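Local coordinates for CdiI toxin (PDB 4ZQU), which serves as the immunity protein of a bacterial contact-dependent growth inhibition system, neutralizing its cognate CdiA toxin, at residues I19-Y24 and G51-D56. Sequence-based numbering, arbitrary orientation.
Sequences ICVDTY and GEMVKD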
# COMPACT_ATOMS: atom_id res chain seq x y z
N ILE B 19 16.42 13.44 -6.68
CA ILE B 19 15.41 13.36 -5.64
C ILE B 19 14.05 13.70 -6.26
O ILE B 19 13.91 14.74 -6.90
CB ILE B 19 15.70 14.31 -4.47
CG1 ILE B 19 17.03 13.95 -3.81
CG2 ILE B 19 14.56 14.27 -3.46
CD1 ILE B 19 17.35 14.80 -2.61
N CYS B 20 13.07 12.83 -6.06
CA CYS B 20 11.78 12.99 -6.72
C CYS B 20 10.62 13.08 -5.73
O CYS B 20 10.35 12.13 -5.00
CB CYS B 20 11.54 11.82 -7.68
SG CYS B 20 10.04 11.97 -8.68
N VAL B 21 9.93 14.22 -5.74
CA VAL B 21 8.78 14.42 -4.87
C VAL B 21 7.49 14.49 -5.67
O VAL B 21 7.32 15.35 -6.53
CB VAL B 21 8.92 15.71 -4.03
CG1 VAL B 21 7.72 15.87 -3.11
CG2 VAL B 21 10.21 15.69 -3.22
N ASP B 22 6.57 13.57 -5.38
CA ASP B 22 5.28 13.51 -6.06
C ASP B 22 4.12 13.72 -5.10
O ASP B 22 4.20 13.36 -3.93
CB ASP B 22 5.09 12.16 -6.76
CG ASP B 22 5.96 12.01 -7.98
OD1 ASP B 22 7.02 11.36 -7.87
OD2 ASP B 22 5.58 12.52 -9.06
N THR B 23 3.04 14.31 -5.61
CA THR B 23 1.81 14.43 -4.84
C THR B 23 1.07 13.09 -4.78
O THR B 23 0.84 12.45 -5.80
CB THR B 23 0.87 15.48 -5.45
OG1 THR B 23 1.47 16.78 -5.35
CG2 THR B 23 -0.46 15.49 -4.73
N TYR B 24 0.73 12.66 -3.56
CA TYR B 24 -0.14 11.51 -3.37
C TYR B 24 -1.48 11.98 -2.82
O TYR B 24 -1.55 13.00 -2.13
CB TYR B 24 0.48 10.49 -2.41
CG TYR B 24 1.37 9.47 -3.07
CD1 TYR B 24 2.06 9.77 -4.23
CD2 TYR B 24 1.52 8.21 -2.52
CE1 TYR B 24 2.87 8.82 -4.84
CE2 TYR B 24 2.33 7.26 -3.11
CZ TYR B 24 3.00 7.57 -4.27
OH TYR B 24 3.81 6.63 -4.86
N GLY B 51 12.15 21.60 0.87
CA GLY B 51 11.02 21.69 1.77
C GLY B 51 9.83 22.39 1.14
O GLY B 51 8.68 22.07 1.45
N GLU B 52 10.10 23.35 0.27
CA GLU B 52 9.04 24.02 -0.46
C GLU B 52 8.51 23.11 -1.56
O GLU B 52 7.35 23.22 -1.96
CB GLU B 52 9.52 25.35 -1.04
CG GLU B 52 9.76 26.43 0.00
CD GLU B 52 10.05 27.78 -0.61
OE1 GLU B 52 10.23 27.85 -1.85
OE2 GLU B 52 10.10 28.78 0.14
N MET B 53 9.37 22.21 -2.03
CA MET B 53 8.96 21.18 -2.98
C MET B 53 7.97 20.23 -2.32
O MET B 53 6.98 19.83 -2.93
CB MET B 53 10.17 20.39 -3.48
CG MET B 53 11.02 21.10 -4.52
SD MET B 53 12.63 20.33 -4.77
CE MET B 53 12.19 18.60 -4.93
N VAL B 54 8.25 19.87 -1.07
CA VAL B 54 7.37 18.99 -0.33
C VAL B 54 6.05 19.68 -0.01
O VAL B 54 4.98 19.09 -0.14
CB VAL B 54 8.03 18.50 0.98
CG1 VAL B 54 7.06 17.68 1.81
CG2 VAL B 54 9.28 17.69 0.67
N LYS B 55 6.11 20.95 0.38
CA LYS B 55 4.91 21.69 0.75
C LYS B 55 4.01 21.97 -0.45
O LYS B 55 2.78 21.87 -0.36
CB LYS B 55 5.27 22.99 1.45
CG LYS B 55 4.56 23.16 2.79
CD LYS B 55 4.84 24.51 3.44
CE LYS B 55 3.87 24.78 4.58
NZ LYS B 55 3.12 23.55 4.99
N ASP B 56 4.62 22.31 -1.58
CA ASP B 56 3.88 22.58 -2.81
C ASP B 56 3.18 21.32 -3.31
O ASP B 56 2.04 21.38 -3.78
CB ASP B 56 4.81 23.14 -3.88
CG ASP B 56 4.09 23.43 -5.18
OD1 ASP B 56 3.35 24.44 -5.24
OD2 ASP B 56 4.27 22.66 -6.14
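Val21 meets one flat group of the helix, the peptide joining Met53 to Val54. Its CG1 sits off one face of that peptide, beyond the side bounded by the carbonyl oxygen and the next alpha carbon: Val21 CG1 is 4.0 Å from Met53 O and 4.2 Å from Val54 CA. The rest of the contact is aliphatic carbon and the methionine chain.

The two branches of Val21 divide the work. CG1 stands anti to the backbone N (chi1 -179°) and faces the helix backbone, while CG2 turns to the flanking side chains. Met53 starts toward the strand, then bends at its last torsion (chi3 47°), which brings the terminal methyl rather than the sulfur against the valine. Met53 CE lies 3.9 Å from Val21 CG2, the closest approach of the two segments, with the side chains meeting at a slant. Val54 adds a looser touch, CG2 to Val21 CG2 at 4.5 Å. All of this is van der Waals packing. The segments bury 175 Å² between them, and their backbones are nearest at Val21 and Val54, whose CA atoms are 6.6 Å apart.

Strand 19-26 runs between strands 8-14 and 30-41 in the antiparallel sheet, and helix 47-59 packs on one face of it. Val21 touches Val12, Met53 reaches His39, and Val54 also packs on Ile164 and Leu168, so helix 161-172 adjoins the same apolar layer, which polar ties flank: Thr23 OG1 hydrogen-bonds to Ala57 O, and Asp56 OD2 to His39 NE2. Asp22 leaves the strand on the face away from 51-56, and its carboxylate is hydrogen-bonded to Gln38 and to Trp97 of helix 87-105.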